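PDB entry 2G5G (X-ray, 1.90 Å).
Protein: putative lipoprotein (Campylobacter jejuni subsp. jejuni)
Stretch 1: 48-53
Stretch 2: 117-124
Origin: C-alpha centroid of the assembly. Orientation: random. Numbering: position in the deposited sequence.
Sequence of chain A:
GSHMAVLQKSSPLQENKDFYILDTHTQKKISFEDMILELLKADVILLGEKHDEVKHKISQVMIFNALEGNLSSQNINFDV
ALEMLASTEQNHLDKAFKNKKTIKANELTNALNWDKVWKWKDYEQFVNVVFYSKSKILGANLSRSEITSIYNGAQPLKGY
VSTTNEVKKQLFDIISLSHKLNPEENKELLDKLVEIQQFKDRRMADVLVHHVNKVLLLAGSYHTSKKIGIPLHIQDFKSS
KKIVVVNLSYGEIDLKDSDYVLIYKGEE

Stretch 1 48-53: GEKHDE
Stretch 2 (117-124) VWKWKDYE

One carboxylate oxygen gathers the polar part of this contact: Glu-49 OE2 accepts a hydrogen bond from Tyr-123 OH across the stretches at 2.7 Å and another from His-51 ND1 within its own stretch at 2.6 Å. The two donor atoms are themselves close, with His-51 ND1 2.9 Å from Tyr-123 OH. Glu-49 OE2, His-51 ND1 and Tyr-123 OH thus form a tight triangle. The other carboxylate oxygen of Glu-49, OE1, is satisfied elsewhere in the structure.

Stretch 1 leaves a strand at Glu-49 (phi/psi -134/162). It then makes a type I beta turn from Lys-50 to Glu-53. His-51 (-62/-21) and Asp-52 (-114/13) occupy the turn's central positions, and Glu-53 N donates to Lys-50 O at 3.1 Å. Glu-53 is the N-cap residue of the helix that follows. The CA-to-CB bond of Lys-50 points away from stretch 2; chi1 to chi3 are t and chi4 is m. Its NZ forms salt bridges with Asp-52 OD1 at 2.7 Å and Glu-53 OE1 at 3.2 Å, which tie Lys-50 to two other residues of the turn.

Stretch 2 is extended at Trp-118 (-104/112) and Lys-119 (-65/114). It then bends through Trp-120 (-50/-40), Lys-121 (-49/-39) and Asp-122 (-82/-2). Asp-122 N donates to Lys-119 O at 2.8 Å, and Tyr-123 N to Trp-120 O at 2.8 Å. Tyr-123 (-131/-17) is the N-cap residue of the next helix.

The backbones come nearest at Asp-52 and Asp-122, whose CA atoms are 6.2 Å apart. Asp-122 (chi1 m, -70°) points its CA-to-CB bond toward stretch 1. Its CB lies 3.6 Å from His-51 O, and its OD2 lies 3.9 Å from Asp-52 CA. These are packing contacts.

The CA-to-CB bond of Glu-49 points toward stretch 2, with chi1 p, chi2 t and chi3 12°. Tyr-123 starts sideways, but chi1 m (-67°) and chi2 96° bring its hydroxyl to the carboxylate. His-51 also sets off sideways, with chi1 m (-59°) and chi2 -64°. Tyr-123 OH sits at the edge of its ring.

Trp-118 CZ3 lies over one face of the same imidazole, 3.4 Å from His-51 ND1. The indole, at chi1 m (-60°) and chi2 96°, turns its edge to that face. The imidazole and six-membered ring centroids are 4.9 Å apart, and the planes meet at 75°. This edge-to-face pairing directs the weakly positive rim of the indole at the imidazole pi cloud. The surface buried between the two stretches, both sides summed, is 229 Å².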

# COMPACT_ATOMS: atom_id res chain seq x y z
N GLY A 48 23.03 4.28 10.59
CA GLY A 48 22.14 3.30 9.98
C GLY A 48 21.82 2.19 10.97
O GLY A 48 22.71 1.70 11.65
N GLU A 49 20.54 1.82 11.01
CA GLU A 49 20.04 0.82 11.96
C GLU A 49 19.13 -0.22 11.28
O GLU A 49 18.62 -0.00 10.17
CB GLU A 49 19.28 1.50 13.11
CG GLU A 49 17.95 2.14 12.65
CD GLU A 49 16.86 2.21 13.75
OE1 GLU A 49 17.15 1.98 14.94
OE2 GLU A 49 15.71 2.49 13.39
N LYS A 50 18.96 -1.34 11.96
CA LYS A 50 17.86 -2.27 11.67
C LYS A 50 16.77 -1.93 12.71
O LYS A 50 17.04 -1.97 13.91
CB LYS A 50 18.36 -3.71 11.84
CG LYS A 50 17.33 -4.80 11.47
CD LYS A 50 17.97 -6.19 11.63
CE LYS A 50 16.95 -7.30 11.38
NZ LYS A 50 16.15 -7.59 12.61
N HIS A 51 15.56 -1.62 12.24
CA HIS A 51 14.55 -0.91 13.06
C HIS A 51 14.05 -1.64 14.32
O HIS A 51 13.57 -1.00 15.26
CB HIS A 51 13.38 -0.43 12.19
CG HIS A 51 13.79 0.51 11.09
ND1 HIS A 51 14.33 1.76 11.33
CD2 HIS A 51 13.73 0.38 9.74
CE1 HIS A 51 14.58 2.36 10.18
NE2 HIS A 51 14.23 1.54 9.20
N ASP A 52 14.21 -2.97 14.36
CA ASP A 52 13.72 -3.77 15.50
C ASP A 52 14.85 -4.40 16.28
O ASP A 52 14.62 -5.29 17.10
CB ASP A 52 12.72 -4.85 15.03
CG ASP A 52 13.29 -5.77 13.93
OD1 ASP A 52 14.52 -5.74 13.67
OD2 ASP A 52 12.51 -6.54 13.32
N GLU A 53 16.08 -3.95 16.03
CA GLU A 53 17.27 -4.58 16.60
C GLU A 53 17.71 -3.93 17.91
O GLU A 53 18.13 -2.76 17.95
CB GLU A 53 18.40 -4.59 15.55
CG GLU A 53 19.51 -5.59 15.78
CD GLU A 53 19.02 -7.03 15.85
OE1 GLU A 53 18.19 -7.47 15.01
OE2 GLU A 53 19.47 -7.71 16.77
N VAL A 117 3.20 3.84 13.14
CA VAL A 117 3.95 2.95 12.23
C VAL A 117 5.37 2.61 12.76
O VAL A 117 5.92 1.56 12.42
CB VAL A 117 3.99 3.45 10.74
CG1 VAL A 117 2.60 3.68 10.23
CG2 VAL A 117 4.83 4.71 10.58
N TRP A 118 5.92 3.48 13.61
CA TRP A 118 7.21 3.27 14.26
C TRP A 118 6.94 2.88 15.70
O TRP A 118 6.47 3.70 16.48
CB TRP A 118 8.06 4.55 14.19
CG TRP A 118 8.34 5.00 12.79
CD1 TRP A 118 7.65 5.92 12.06
CD2 TRP A 118 9.38 4.51 11.93
NE1 TRP A 118 8.20 6.04 10.81
CE2 TRP A 118 9.26 5.18 10.70
CE3 TRP A 118 10.42 3.57 12.10
CZ2 TRP A 118 10.15 4.96 9.64
CZ3 TRP A 118 11.29 3.35 11.04
CH2 TRP A 118 11.15 4.04 9.82
N LYS A 119 7.25 1.63 16.06
CA LYS A 119 6.92 1.13 17.41
C LYS A 119 7.69 1.87 18.49
O LYS A 119 8.92 1.72 18.60
CB LYS A 119 7.18 -0.38 17.55
CG LYS A 119 6.30 -1.26 16.69
CD LYS A 119 6.75 -2.72 16.74
CE LYS A 119 5.82 -3.59 15.91
NZ LYS A 119 6.17 -5.05 15.99
N TRP A 120 6.95 2.61 19.33
CA TRP A 120 7.56 3.46 20.34
C TRP A 120 8.60 2.72 21.16
O TRP A 120 9.65 3.29 21.47
CB TRP A 120 6.50 4.13 21.24
CG TRP A 120 7.11 5.00 22.31
CD1 TRP A 120 7.04 4.82 23.66
CD2 TRP A 120 7.89 6.20 22.11
NE1 TRP A 120 7.74 5.82 24.32
CE2 TRP A 120 8.26 6.68 23.39
CE3 TRP A 120 8.31 6.91 20.97
CZ2 TRP A 120 9.04 7.84 23.56
CZ3 TRP A 120 9.08 8.06 21.14
CH2 TRP A 120 9.43 8.51 22.43
N LYS A 121 8.31 1.46 21.49
CA LYS A 121 9.22 0.59 22.26
C LYS A 121 10.64 0.58 21.70
O LYS A 121 11.63 0.58 22.44
CB LYS A 121 8.67 -0.86 22.30
CG LYS A 121 9.75 -1.93 22.58
CD LYS A 121 9.18 -3.21 23.22
CE LYS A 121 9.08 -3.04 24.75
NZ LYS A 121 7.86 -3.69 25.31
N ASP A 122 10.72 0.59 20.37
CA ASP A 122 11.98 0.50 19.64
C ASP A 122 12.70 1.85 19.52
O ASP A 122 13.80 1.92 18.94
CB ASP A 122 11.71 -0.06 18.24
CG ASP A 122 11.33 -1.53 18.26
OD1 ASP A 122 11.69 -2.21 19.25
OD2 ASP A 122 10.69 -2.00 17.30
N TYR A 123 12.08 2.90 20.05
CA TYR A 123 12.58 4.28 19.90
C TYR A 123 12.65 5.07 21.20
O TYR A 123 13.38 6.04 21.29
CB TYR A 123 11.81 5.00 18.79
CG TYR A 123 12.12 4.35 17.47
CD1 TYR A 123 11.28 3.37 16.93
CD2 TYR A 123 13.32 4.64 16.81
CE1 TYR A 123 11.61 2.71 15.74
CE2 TYR A 123 13.66 3.98 15.62
CZ TYR A 123 12.79 3.03 15.09
OH TYR A 123 13.11 2.39 13.92
N GLU A 124 11.96 4.61 22.24
CA GLU A 124 11.84 5.39 23.47
C GLU A 124 13.14 5.75 24.14
O GLU A 124 13.31 6.87 24.60
CB GLU A 124 10.90 4.72 24.49
CG GLU A 124 11.45 3.47 25.16
CD GLU A 124 10.69 3.13 26.43
OE1 GLU A 124 9.46 3.42 26.51
OE2 GLU A 124 11.35 2.59 27.35